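Local coordinates for putative alpha-L-fucosidase (Bacteroides thetaiotaomicron, PDB 3EYP), which probably hydrolyses alpha-L-fucosidic linkages as a glycoside hydrolase of family 29, with a TIM-barrel-type catalytic domain followed by an F5/8 type C domain, at residues A[48-53]-A[95-100]; A[173-178]-A[197-202]; A[281-286]-A[422-427]; A[354-359]-A[447-452]. All coordinates share one frame; numbering follows the deposited sequence.

Contact 1. Residues A[48-53]-A[95-100]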
loop_
_atom_site.group_PDB
_atom_site.type_symbol
_atom_site.label_atom_id
_atom_site.label_comp_id
_atom_site.label_asym_id
_atom_site.label_seq_id
_atom_site.Cartn_x
_atom_site.Cartn_y
_atom_site.Cartn_z
ATOM N N ILE A 48 6.994 29.842 -12.818
ATOM C CA ILE A 48 5.555 29.628 -12.564
ATOM C C ILE A 48 5.252 28.911 -11.261
ATOM O O ILE A 48 4.114 28.913 -10.808
ATOM C CB ILE A 48 4.800 28.887 -13.730
ATOM C CG1 ILE A 48 5.148 27.380 -13.773
ATOM C CG2 ILE A 48 5.118 29.496 -15.094
ATOM C CD1 ILE A 48 4.227 26.574 -14.822
ATOM N N PHE A 49 6.258 28.305 -10.648
ATOM C CA PHE A 49 6.027 27.566 -9.417
ATOM C C PHE A 49 5.963 28.557 -8.282
ATOM O O PHE A 49 6.923 29.181 -7.885
ATOM C CB PHE A 49 7.098 26.484 -9.154
ATOM C CG PHE A 49 6.857 25.685 -7.897
ATOM C CD1 PHE A 49 6.035 24.569 -7.924
ATOM C CD2 PHE A 49 7.398 26.062 -6.681
ATOM C CE1 PHE A 49 5.790 23.794 -6.802
ATOM C CE2 PHE A 49 7.141 25.295 -5.522
ATOM C CZ PHE A 49 6.352 24.144 -5.595
ATOM N N ASN A 50 4.772 28.649 -7.726
ATOM C CA ASN A 50 4.473 29.680 -6.804
ATOM C C ASN A 50 3.259 29.439 -5.906
ATOM O O ASN A 50 2.294 30.198 -5.974
ATOM C CB ASN A 50 4.226 30.975 -7.607
ATOM C CG ASN A 50 4.341 32.183 -6.766
ATOM O OD1 ASN A 50 5.008 32.174 -5.730
ATOM N ND2 ASN A 50 3.695 33.249 -7.188
ATOM N N PRO A 51 3.333 28.443 -5.016
ATOM C CA PRO A 51 2.217 28.229 -4.076
ATOM C C PRO A 51 2.068 29.369 -3.114
ATOM O O PRO A 51 3.044 29.956 -2.726
ATOM C CB PRO A 51 2.602 26.966 -3.349
ATOM C CG PRO A 51 4.117 26.856 -3.530
ATOM C CD PRO A 51 4.391 27.426 -4.873
ATOM N N THR A 52 0.834 29.678 -2.766
ATOM C CA THR A 52 0.551 30.954 -2.092
ATOM C C THR A 52 0.239 30.832 -0.631
ATOM O O THR A 52 0.306 31.811 0.100
ATOM C CB THR A 52 -0.504 31.740 -2.817
ATOM O OG1 THR A 52 -1.702 30.953 -3.021
ATOM C CG2 THR A 52 0.107 32.231 -4.199
ATOM N N ALA A 53 0.004 29.617 -0.187
ATOM C CA ALA A 53 -0.315 29.396 1.209
ATOM C C ALA A 53 0.088 28.002 1.661
ATOM O O ALA A 53 -0.649 27.343 2.374
ATOM C CB ALA A 53 -1.831 29.614 1.470
ATOM N N ASN A 95 14.820 28.426 -8.484
ATOM C CA ASN A 95 14.514 29.376 -9.574
ATOM C C ASN A 95 13.039 29.654 -9.809
ATOM O O ASN A 95 12.631 30.166 -10.822
ATOM C CB ASN A 95 15.223 28.970 -10.839
ATOM C CG ASN A 95 16.726 29.218 -10.752
ATOM O OD1 ASN A 95 17.175 30.339 -10.473
ATOM N ND2 ASN A 95 17.516 28.168 -10.958
ATOM N N ALA A 96 12.286 29.318 -8.777
ATOM C CA ALA A 96 10.866 29.586 -8.643
ATOM C C ALA A 96 10.609 31.012 -8.171
ATOM O O ALA A 96 11.477 31.684 -7.602
ATOM C CB ALA A 96 10.204 28.574 -7.673
ATOM N N ALA A 97 9.412 31.454 -8.404
ATOM C CA ALA A 97 8.956 32.748 -7.876
ATOM C C ALA A 97 8.698 32.571 -6.381
ATOM O O ALA A 97 8.956 33.444 -5.582
ATOM C CB ALA A 97 7.720 33.266 -8.633
ATOM N N TRP A 98 8.334 31.356 -6.004
ATOM C CA TRP A 98 7.956 31.000 -4.633
ATOM C C TRP A 98 9.098 31.369 -3.703
ATOM O O TRP A 98 10.245 30.979 -3.904
ATOM C CB TRP A 98 7.706 29.485 -4.500
ATOM C CG TRP A 98 7.330 29.026 -3.107
ATOM C CD1 TRP A 98 6.287 29.479 -2.345
ATOM C CD2 TRP A 98 7.959 27.991 -2.346
ATOM N NE1 TRP A 98 6.248 28.818 -1.155
ATOM C CE2 TRP A 98 7.261 27.895 -1.121
ATOM C CE3 TRP A 98 9.042 27.141 -2.572
ATOM C CZ2 TRP A 98 7.606 26.975 -0.142
ATOM C CZ3 TRP A 98 9.399 26.261 -1.595
ATOM C CH2 TRP A 98 8.689 26.185 -0.375
ATOM N N LYS A 99 8.794 32.154 -2.700
ATOM C CA LYS A 99 9.819 32.501 -1.696
ATOM C C LYS A 99 11.105 33.101 -2.289
ATOM O O LYS A 99 12.195 32.980 -1.725
ATOM C CB LYS A 99 10.134 31.267 -0.868
ATOM C CG LYS A 99 9.068 31.050 0.224
ATOM C CD LYS A 99 9.320 29.871 1.068
ATOM C CE LYS A 99 8.210 29.722 2.073
ATOM N NZ LYS A 99 8.647 28.991 3.305
ATOM N N ASN A 100 10.936 33.754 -3.421
ATOM C CA ASN A 100 12.046 34.386 -4.161
ATOM C C ASN A 100 13.207 33.435 -4.399
ATOM O O ASN A 100 14.384 33.796 -4.401
ATOM C CB ASN A 100 12.479 35.682 -3.423
ATOM C CG ASN A 100 13.468 36.552 -4.244
ATOM O OD1 ASN A 100 14.375 37.118 -3.668
ATOM N ND2 ASN A 100 13.304 36.617 -5.567
HETATM O O HOH W 1 3.234 29.539 0.180
#

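Contact 2. Residues A[173-178]-A[197-202]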
loop_
_atom_site.group_PDB
_atom_site.type_symbol
_atom_site.label_atom_id
_atom_site.label_comp_id
_atom_site.label_asym_id
_atom_site.label_seq_id
_atom_site.Cartn_x
_atom_site.Cartn_y
_atom_site.Cartn_z
ATOM N N LEU A 173 16.625 2.674 -18.928
ATOM C CA LEU A 173 17.407 2.530 -17.705
ATOM C C LEU A 173 17.673 1.037 -17.423
ATOM O O LEU A 173 16.765 0.217 -17.357
ATOM C CB LEU A 173 16.689 3.190 -16.533
ATOM C CG LEU A 173 16.346 4.653 -16.782
ATOM C CD1 LEU A 173 15.584 5.196 -15.563
ATOM C CD2 LEU A 173 17.644 5.409 -16.973
ATOM N N THR A 174 18.945 0.711 -17.319
ATOM C CA THR A 174 19.385 -0.676 -17.199
ATOM C C THR A 174 19.564 -1.103 -15.787
ATOM O O THR A 174 19.705 -0.295 -14.886
ATOM C CB THR A 174 20.753 -0.893 -17.867
ATOM O OG1 THR A 174 21.730 -0.088 -17.221
ATOM C CG2 THR A 174 20.709 -0.543 -19.316
ATOM N N THR A 175 19.689 -2.415 -15.603
ATOM C CA THR A 175 19.767 -2.943 -14.237
ATOM C C THR A 175 20.963 -2.376 -13.482
ATOM O O THR A 175 20.841 -1.989 -12.318
ATOM C CB THR A 175 19.696 -4.515 -14.197
ATOM O OG1 THR A 175 18.460 -4.858 -14.747
ATOM C CG2 THR A 175 19.639 -5.081 -12.799
ATOM N N PRO A 176 22.133 -2.302 -14.137
ATOM C CA PRO A 176 23.313 -1.794 -13.425
ATOM C C PRO A 176 23.216 -0.321 -12.984
ATOM O O PRO A 176 23.824 0.063 -12.005
ATOM C CB PRO A 176 24.445 -1.979 -14.451
ATOM C CG PRO A 176 23.992 -3.193 -15.287
ATOM C CD PRO A 176 22.490 -2.925 -15.425
ATOM N N VAL A 177 22.455 0.454 -13.716
ATOM C CA VAL A 177 22.101 1.841 -13.311
ATOM C C VAL A 177 21.320 1.865 -11.978
ATOM O O VAL A 177 21.695 2.530 -11.016
ATOM C CB VAL A 177 21.242 2.537 -14.385
ATOM C CG1 VAL A 177 20.592 3.862 -13.857
ATOM C CG2 VAL A 177 22.059 2.810 -15.646
ATOM N N TYR A 178 20.253 1.092 -11.933
ATOM C CA TYR A 178 19.460 0.973 -10.708
ATOM C C TYR A 178 20.315 0.407 -9.555
ATOM O O TYR A 178 20.096 0.745 -8.368
ATOM C CB TYR A 178 18.198 0.109 -10.920
ATOM C CG TYR A 178 17.105 0.726 -11.716
ATOM C CD1 TYR A 178 16.177 1.582 -11.125
ATOM C CD2 TYR A 178 16.919 0.373 -13.068
ATOM C CE1 TYR A 178 15.091 2.109 -11.872
ATOM C CE2 TYR A 178 15.926 0.938 -13.805
ATOM C CZ TYR A 178 14.996 1.797 -13.215
ATOM O OH TYR A 178 13.963 2.295 -13.976
ATOM N N THR A 197 10.235 -1.088 -10.293
ATOM C CA THR A 197 9.593 -1.485 -11.531
ATOM C C THR A 197 10.661 -1.790 -12.564
ATOM O O THR A 197 11.809 -1.337 -12.491
ATOM C CB THR A 197 8.745 -0.345 -12.061
ATOM O OG1 THR A 197 9.555 0.865 -12.061
ATOM C CG2 THR A 197 7.465 -0.173 -11.197
ATOM N N LYS A 198 10.246 -2.581 -13.520
ATOM C CA LYS A 198 11.047 -2.865 -14.707
ATOM C C LYS A 198 12.450 -3.318 -14.343
ATOM O O LYS A 198 12.634 -4.338 -13.604
ATOM C CB LYS A 198 10.966 -1.672 -15.665
ATOM C CG LYS A 198 9.654 -1.640 -16.411
ATOM C CD LYS A 198 9.412 -0.317 -17.208
ATOM C CE LYS A 198 8.034 -0.201 -17.743
ATOM N NZ LYS A 198 7.916 1.084 -18.465
ATOM N N ASN A 199 13.474 -2.611 -14.832
ATOM C CA ASN A 199 14.838 -3.141 -14.681
ATOM C C ASN A 199 15.436 -3.061 -13.295
ATOM O O ASN A 199 16.520 -3.547 -13.069
ATOM C CB ASN A 199 15.788 -2.594 -15.750
ATOM C CG ASN A 199 15.345 -2.998 -17.148
ATOM O OD1 ASN A 199 14.914 -4.147 -17.365
ATOM N ND2 ASN A 199 15.409 -2.049 -18.099
ATOM N N SER A 200 14.666 -2.509 -12.368
ATOM C CA SER A 200 15.066 -2.456 -10.928
ATOM C C SER A 200 14.661 -3.684 -10.157
ATOM O O SER A 200 14.831 -3.739 -8.935
ATOM C CB SER A 200 14.449 -1.260 -10.214
ATOM O OG SER A 200 13.020 -1.362 -10.115
ATOM N N TYR A 201 14.077 -4.634 -10.887
ATOM C CA TYR A 201 13.436 -5.832 -10.281
ATOM C C TYR A 201 14.243 -6.572 -9.208
ATOM O O TYR A 201 13.664 -7.028 -8.242
ATOM C CB TYR A 201 12.895 -6.822 -11.346
ATOM C CG TYR A 201 13.997 -7.469 -12.126
ATOM C CD1 TYR A 201 14.545 -8.677 -11.709
ATOM C CD2 TYR A 201 14.571 -6.839 -13.207
ATOM C CE1 TYR A 201 15.560 -9.256 -12.388
ATOM C CE2 TYR A 201 15.611 -7.429 -13.913
ATOM C CZ TYR A 201 16.093 -8.639 -13.498
ATOM O OH TYR A 201 17.145 -9.229 -14.187
ATOM N N PRO A 202 15.575 -6.603 -9.301
ATOM C CA PRO A 202 16.286 -7.321 -8.252
ATOM C C PRO A 202 16.425 -6.570 -6.960
ATOM O O PRO A 202 16.894 -7.124 -5.973
ATOM C CB PRO A 202 17.693 -7.513 -8.826
ATOM C CG PRO A 202 17.762 -6.808 -10.065
ATOM C CD PRO A 202 16.428 -6.282 -10.454
HETATM O O HOH W 2 13.643 0.184 -16.175
HETATM O O HOH W 3 11.658 2.779 -12.783
#

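Contact 3. Residues A[281-286]-A[422-427]. With GOL (glycerol), chain F.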
loop_
_atom_site.group_PDB
_atom_site.type_symbol
_atom_site.label_atom_id
_atom_site.label_comp_id
_atom_site.label_asym_id
_atom_site.label_seq_id
_atom_site.Cartn_x
_atom_site.Cartn_y
_atom_site.Cartn_z
ATOM N N ILE A 281 -12.183 0.283 -2.727
ATOM C CA ILE A 281 -10.742 0.255 -2.980
ATOM C C ILE A 281 -9.932 -0.286 -1.819
ATOM O O ILE A 281 -9.049 -1.153 -1.988
ATOM C CB ILE A 281 -10.218 1.661 -3.413
ATOM C CG1 ILE A 281 -10.726 1.957 -4.817
ATOM C CG2 ILE A 281 -8.708 1.725 -3.379
ATOM C CD1 ILE A 281 -10.558 3.464 -5.275
ATOM N N TYR A 282 -10.258 0.193 -0.632
ATOM C CA TYR A 282 -9.632 -0.293 0.591
ATOM C C TYR A 282 -9.742 -1.844 0.615
ATOM O O TYR A 282 -8.793 -2.589 0.918
ATOM C CB TYR A 282 -10.316 0.313 1.840
ATOM C CG TYR A 282 -9.706 -0.144 3.165
ATOM C CD1 TYR A 282 -8.601 0.504 3.724
ATOM C CD2 TYR A 282 -10.227 -1.249 3.844
ATOM C CE1 TYR A 282 -8.027 0.047 4.911
ATOM C CE2 TYR A 282 -9.670 -1.710 5.028
ATOM C CZ TYR A 282 -8.583 -1.060 5.558
ATOM O OH TYR A 282 -8.065 -1.468 6.750
ATOM N N CYS A 283 -10.928 -2.329 0.277
ATOM C CA CYS A 283 -11.191 -3.787 0.391
ATOM C C CYS A 283 -10.472 -4.599 -0.670
ATOM O O CYS A 283 -10.106 -5.770 -0.475
ATOM C CB CYS A 283 -12.701 -4.063 0.379
ATOM S SG CYS A 283 -13.533 -3.619 1.945
ATOM N N THR A 284 -10.195 -3.948 -1.767
ATOM C CA THR A 284 -9.468 -4.567 -2.896
ATOM C C THR A 284 -8.012 -4.224 -2.942
ATOM O O THR A 284 -7.346 -4.509 -3.914
ATOM C CB THR A 284 -10.146 -4.280 -4.283
ATOM O OG1 THR A 284 -10.108 -2.864 -4.544
ATOM C CG2 THR A 284 -11.566 -4.756 -4.267
ATOM N N SER A 285 -7.513 -3.721 -1.815
ATOM C CA SER A 285 -6.081 -3.473 -1.616
ATOM C C SER A 285 -5.621 -3.971 -0.268
ATOM O O SER A 285 -5.056 -5.049 -0.135
ATOM C CB SER A 285 -5.728 -1.945 -1.745
ATOM O OG SER A 285 -6.549 -1.146 -0.884
ATOM N N VAL A 286 -5.908 -3.183 0.738
ATOM C CA VAL A 286 -5.630 -3.613 2.079
ATOM C C VAL A 286 -6.318 -4.995 2.351
ATOM O O VAL A 286 -5.761 -5.868 3.011
ATOM C CB VAL A 286 -5.999 -2.518 3.178
ATOM C CG1 VAL A 286 -5.797 -3.094 4.591
ATOM C CG2 VAL A 286 -5.197 -1.181 2.991
ATOM N N LYS A 422 -3.893 -9.877 5.221
ATOM C CA LYS A 422 -5.287 -9.551 5.521
ATOM C C LYS A 422 -6.105 -9.874 4.281
ATOM O O LYS A 422 -5.654 -9.656 3.162
ATOM C CB LYS A 422 -5.449 -8.068 5.858
ATOM C CG LYS A 422 -6.828 -7.703 6.424
ATOM C CD LYS A 422 -6.971 -6.132 6.569
ATOM C CE LYS A 422 -5.895 -5.589 7.390
ATOM N NZ LYS A 422 -6.192 -5.603 8.876
ATOM N N TRP A 423 -7.268 -10.484 4.516
ATOM C CA TRP A 423 -8.225 -10.696 3.464
ATOM C C TRP A 423 -9.589 -10.354 4.012
ATOM O O TRP A 423 -9.999 -10.876 5.068
ATOM C CB TRP A 423 -8.185 -12.128 2.884
ATOM C CG TRP A 423 -8.633 -12.096 1.475
ATOM C CD1 TRP A 423 -9.909 -12.055 1.031
ATOM C CD2 TRP A 423 -7.802 -11.944 0.348
ATOM N NE1 TRP A 423 -9.940 -11.951 -0.353
ATOM C CE2 TRP A 423 -8.642 -11.872 -0.792
ATOM C CE3 TRP A 423 -6.429 -11.860 0.171
ATOM C CZ2 TRP A 423 -8.144 -11.712 -2.064
ATOM C CZ3 TRP A 423 -5.924 -11.754 -1.159
ATOM C CH2 TRP A 423 -6.779 -11.643 -2.220
ATOM N N ILE A 424 -10.256 -9.425 3.334
ATOM C CA ILE A 424 -11.626 -9.028 3.733
ATOM C C ILE A 424 -12.610 -9.557 2.741
ATOM O O ILE A 424 -12.352 -9.565 1.533
ATOM C CB ILE A 424 -11.755 -7.469 3.782
ATOM C CG1 ILE A 424 -10.842 -6.887 4.895
ATOM C CG2 ILE A 424 -13.266 -7.025 3.890
ATOM C CD1 ILE A 424 -10.645 -5.359 4.815
ATOM N N VAL A 425 -13.747 -10.000 3.238
ATOM C CA VAL A 425 -14.849 -10.370 2.362
ATOM C C VAL A 425 -16.089 -9.608 2.802
ATOM O O VAL A 425 -16.351 -9.453 3.999
ATOM C CB VAL A 425 -15.106 -11.908 2.365
ATOM C CG1 VAL A 425 -16.496 -12.212 1.736
ATOM C CG2 VAL A 425 -13.972 -12.611 1.588
ATOM N N ARG A 426 -16.769 -9.042 1.826
ATOM C CA ARG A 426 -18.051 -8.416 2.053
ATOM C C ARG A 426 -19.128 -9.303 1.422
ATOM O O ARG A 426 -18.910 -9.948 0.382
ATOM C CB ARG A 426 -18.114 -7.016 1.434
ATOM C CG ARG A 426 -17.189 -5.994 2.055
ATOM C CD ARG A 426 -17.299 -4.728 1.322
ATOM N NE ARG A 426 -16.543 -4.873 0.094
ATOM C CZ ARG A 426 -16.431 -3.923 -0.817
ATOM N NH1 ARG A 426 -17.024 -2.753 -0.598
ATOM N NH2 ARG A 426 -15.696 -4.145 -1.908
ATOM N N LEU A 427 -20.281 -9.304 2.061
ATOM C CA LEU A 427 -21.308 -10.309 1.795
ATOM C C LEU A 427 -22.658 -9.774 2.145
ATOM O O LEU A 427 -22.791 -8.941 3.039
ATOM C CB LEU A 427 -21.043 -11.567 2.643
ATOM C CG LEU A 427 -20.880 -11.431 4.177
ATOM C CD1 LEU A 427 -21.952 -12.262 4.943
ATOM C CD2 LEU A 427 -19.480 -11.779 4.644
HETATM C C1 GOL F . -8.852 -2.369 11.657
HETATM O O1 GOL F . -8.298 -1.097 11.407
HETATM C C2 GOL F . -8.318 -3.286 10.582
HETATM O O2 GOL F . -6.948 -2.968 10.352
HETATM C C3 GOL F . -9.150 -2.996 9.348
HETATM O O3 GOL F . -8.698 -3.771 8.269
HETATM O O HOH W 4 -11.808 -7.723 -0.358
#

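Contact 4. Residues A[354-359]-A[447-452]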
loop_
_atom_site.group_PDB
_atom_site.type_symbol
_atom_site.label_atom_id
_atom_site.label_comp_id
_atom_site.label_asym_id
_atom_site.label_seq_id
_atom_site.Cartn_x
_atom_site.Cartn_y
_atom_site.Cartn_z
ATOM N N ASN A 354 0.353 -10.739 18.623
ATOM C CA ASN A 354 1.342 -11.818 18.417
ATOM C C ASN A 354 0.852 -13.267 18.490
ATOM O O ASN A 354 1.550 -14.183 18.079
ATOM C CB ASN A 354 2.470 -11.657 19.415
ATOM C CG ASN A 354 3.242 -10.357 19.214
ATOM O OD1 ASN A 354 3.568 -9.660 20.201
ATOM N ND2 ASN A 354 3.523 -10.005 17.941
ATOM N N THR A 355 -0.333 -13.480 19.031
ATOM C CA THR A 355 -0.864 -14.852 19.152
ATOM C C THR A 355 -1.574 -15.301 17.878
ATOM O O THR A 355 -2.022 -14.501 17.063
ATOM C CB THR A 355 -1.836 -14.968 20.291
ATOM O OG1 THR A 355 -2.892 -14.037 20.081
ATOM C CG2 THR A 355 -1.129 -14.631 21.609
ATOM N N TYR A 356 -1.639 -16.613 17.737
ATOM C CA TYR A 356 -2.366 -17.232 16.633
ATOM C C TYR A 356 -2.794 -18.648 16.888
ATOM O O TYR A 356 -2.182 -19.354 17.672
ATOM C CB TYR A 356 -1.490 -17.178 15.384
ATOM C CG TYR A 356 -0.101 -17.702 15.536
ATOM C CD1 TYR A 356 0.209 -18.983 15.116
ATOM C CD2 TYR A 356 0.914 -16.924 16.053
ATOM C CE1 TYR A 356 1.462 -19.470 15.189
ATOM C CE2 TYR A 356 2.208 -17.423 16.135
ATOM C CZ TYR A 356 2.445 -18.715 15.712
ATOM O OH TYR A 356 3.676 -19.279 15.771
ATOM N N PHE A 357 -3.877 -19.026 16.209
ATOM C CA PHE A 357 -4.232 -20.430 15.981
ATOM C C PHE A 357 -3.235 -21.130 15.053
ATOM O O PHE A 357 -2.801 -20.569 14.048
ATOM C CB PHE A 357 -5.633 -20.552 15.385
ATOM C CG PHE A 357 -5.947 -21.931 14.880
ATOM C CD1 PHE A 357 -5.968 -23.018 15.760
ATOM C CD2 PHE A 357 -6.143 -22.161 13.519
ATOM C CE1 PHE A 357 -6.222 -24.273 15.288
ATOM C CE2 PHE A 357 -6.375 -23.394 13.046
ATOM C CZ PHE A 357 -6.422 -24.471 13.919
ATOM N N ALA A 358 -2.898 -22.379 15.374
ATOM C CA ALA A 358 -2.122 -23.203 14.430
ATOM C C ALA A 358 -2.518 -24.646 14.518
ATOM O O ALA A 358 -2.991 -25.120 15.567
ATOM C CB ALA A 358 -0.601 -23.083 14.647
ATOM N N GLY A 359 -2.276 -25.296 13.404
ATOM C CA GLY A 359 -2.424 -26.717 13.202
ATOM C C GLY A 359 -1.147 -27.485 13.426
ATOM O O GLY A 359 -0.100 -26.954 13.777
ATOM N N ALA A 447 -1.623 -21.161 10.164
ATOM C CA ALA A 447 -1.149 -20.224 11.195
ATOM C C ALA A 447 -1.876 -18.905 11.020
ATOM O O ALA A 447 -1.553 -18.151 10.098
ATOM C CB ALA A 447 0.350 -20.021 11.061
ATOM N N ILE A 448 -2.917 -18.708 11.832
ATOM C CA ILE A 448 -3.872 -17.605 11.662
ATOM C C ILE A 448 -3.997 -16.708 12.906
ATOM O O ILE A 448 -4.369 -17.153 14.027
ATOM C CB ILE A 448 -5.251 -18.157 11.241
ATOM C CG1 ILE A 448 -5.097 -18.926 9.906
ATOM C CG2 ILE A 448 -6.306 -16.997 11.118
ATOM C CD1 ILE A 448 -6.122 -20.013 9.663
ATOM N N HIS A 449 -3.729 -15.432 12.679
ATOM C CA HIS A 449 -3.691 -14.447 13.754
ATOM C C HIS A 449 -5.097 -14.086 14.182
ATOM O O HIS A 449 -5.411 -13.987 15.359
ATOM C CB HIS A 449 -2.984 -13.134 13.322
ATOM C CG HIS A 449 -1.517 -13.116 13.569
ATOM N ND1 HIS A 449 -0.978 -13.274 14.834
ATOM C CD2 HIS A 449 -0.471 -12.858 12.743
ATOM C CE1 HIS A 449 0.342 -13.196 14.758
ATOM N NE2 HIS A 449 0.674 -12.921 13.508
ATOM N N THR A 450 -5.926 -13.907 13.181
ATOM C CA THR A 450 -7.209 -13.269 13.356
ATOM C C THR A 450 -8.263 -13.856 12.493
ATOM O O THR A 450 -8.047 -14.139 11.320
ATOM C CB THR A 450 -7.107 -11.713 13.030
ATOM O OG1 THR A 450 -6.028 -11.136 13.795
ATOM C CG2 THR A 450 -8.419 -11.002 13.318
ATOM N N PHE A 451 -9.437 -14.013 13.088
ATOM C CA PHE A 451 -10.655 -14.307 12.324
ATOM C C PHE A 451 -11.836 -13.598 12.964
ATOM O O PHE A 451 -11.982 -13.618 14.166
ATOM C CB PHE A 451 -10.934 -15.808 12.186
ATOM C CG PHE A 451 -12.171 -16.120 11.357
ATOM C CD1 PHE A 451 -12.201 -15.847 9.998
ATOM C CD2 PHE A 451 -13.298 -16.710 11.942
ATOM C CE1 PHE A 451 -13.310 -16.138 9.273
ATOM C CE2 PHE A 451 -14.415 -16.998 11.216
ATOM C CZ PHE A 451 -14.449 -16.725 9.896
ATOM N N GLY A 452 -12.618 -12.906 12.156
ATOM C CA GLY A 452 -13.753 -12.163 12.639
ATOM C C GLY A 452 -14.853 -11.962 11.621
ATOM O O GLY A 452 -14.684 -12.136 10.425
#

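Contact 1. Residues A[48-53]-A[95-100]
W98 lays one face of its indole over the ring of P51, the two side chains crossing at about a right angle. CG of P51 stands 3.7 Å from the centroid of the five-membered ring of W98 and 15° off its normal, a CH-pi contact centred on the pyrrole half. The opposite indole face carries CD of K99, so the flat group is sandwiched between a proline and its own neighbour's aliphatic chain. With CG anti to the backbone N (chi1 179°), W98 runs alongside F49, pointing the same way, and CE2 of F49 comes 4.0 Å from CE3 of W98. At its edge the phenyl ring also meets CB of A96, 3.9 Å from CD2 of F49. Both segments are loops after barrel strands, 22-26 and 70-76 respectively, and each runs on into the next helix of the TIM-barrel-type domain. A backbone bond pins them together: N of W98 donates to O of F49 at 3.2 Å, in the carbonyl plane, while N of A97 adds a weak second bond. Water 1 donates to O of P51 and accepts weakly from NE1 of W98. An alanine in place of W98 would probably loosen the two loops by removing the surface on which P51 rests. The rings of F28, F33 and F81 also meet that of F49, and V105 of helix 105-116 touches both aromatic rings.

Contact 2. Residues A[173-178]-A[197-202]
ND2 of N199 donates to O of L173 over 2.7 Å, nearly straight at 165°, and the acceptor lies close to the plane of the amide. A second bond runs the other way across the contact: OG1 of T175 gives its proton to O of N199 at 2.9 Å, in the carbonyl plane and on a lone pair. N199 thus binds the chain of 173-178 on both sides of the helix start, through its side chain just before the N-cap residue T174 and through its carbonyl just after it. Water 2 reinforces the junction, accepting from N of N199, bonding OH of Y178 and donating weakly to O of L173. From the same hydroxyl, water 3 leads to OG1 of T197, which also bonds O of W165. The contact joins the start of helix 175-188 to the loop that leaves strand 193-195, one of the parallel strands of this TIM-barrel-type domain. In that loop, O of T197 accepts from both N and OG of S200, the hydroxyl approaching from above the carbonyl plane. This short turn presents CB of S200 to one face of the Y178 ring, 3.7 Å from its centroid, as a CH-pi contact. Farther along, T175 and P202 meet tip to tip, CG2 to CG at 3.7 Å. W165 and W181 add aromatic neighbours to Y178, W181 edge-to-face.

Contact 3. Residues A[281-286]-A[422-427]
NZ of K422 is held by three partners: O2 of the glycerol at 3.1 Å, O3 of the same molecule at 3.2 Å, and E384, with which it forms a salt bridge. OH of Y282 shares the glycerol's O3 at 2.8 Å, so the ligand, probably from the crystallisation liquor, spans the two segments. The lysine chain bends at chi3 and chi4 to reach it, and its CE lies beside V286, 3.8 Å from CG1. Here the end of helix 275-283 in the TIM-barrel-type domain meets strand 423-432 of the F5/8 type C beta-sandwich, a buried interface between domains. K422, just before the strand, and I424 and R426 within it all point their CB toward 281-286. I424 packs its CD1 against CE2 of Y282 at 3.8 Å, crossing the tyrosine at about a right angle, and its CG2 against SG of C283. C283 in turn lies over one face of the R426 guanidinium, SG being 3.7 Å from NE. Charge on that arginine is answered by D280, and W279 adds a cation-pi contact. Between the backbones, water 4 lies 2.6 Å from O of C283 and 2.7 Å from O of I424.

Contact 4. Residues A[354-359]-A[447-452]
ND1 of H449 donates to O of T355 at 2.8 Å, the oxygen lying near the imidazole plane while the donor stands well above the plane of the carbonyl. This bond fixes the rotation of the imidazole, and Y356 points its ring edge at the imidazole face in an offset edge-to-face pair, centroids 5.6 Å apart and planes at 81°. The tyrosine adopts the crowded first torsion (chi1 51°), with CG between the backbone N and the carbonyl carbon; its CB sits 3.2 Å from O of I448 and its CD1 packs on CB of A447. Without an N-H for the carbonyl of T355, a leucine at H449 would probably loosen the hold on 354-359 and disturb the seating of Y356. Behind these side chains, F357 and I448 form an antiparallel hydrogen-bonded pair, N of F357 to O of I448 and N of I448 to O of F357, each 2.9 Å. The second bond is the straighter, at 165°. On the face of the sheet shared by this pair, CD1 of I448 approaches the edge of the phenyl ring. OG1 of T355 is anchored by D350, and N of Y356 bonds another glycerol. H449 and T450 both face E384 as a classic beta bulge, where the chain turns a corner beside edge strand 357-358 in the beta-sandwich of the F5/8 type C domain.

Overall arrangement
Contact 1 ties two loops of the TIM-barrel-type domain, and contact 2 ties a loop to the start of a helix; their centres lie 35 Å apart. Contact 3 joins that domain to the beta-sandwich, and contact 4 lies within the sandwich, on the same antiparallel sheet; their centres are 18 Å apart, nearest atoms about 7 Å. E384 forms a salt bridge with K422 of contact 3 and is hydrogen-bonded to T450 of contact 4; the segments of these two alternate along the chain. Contacts 1 and 4 are farthest apart, 53 Å between centres. Glycerol molecules, probably from the crystallisation liquor, lie near contacts 2, 3 and 4 without by themselves marking the active site.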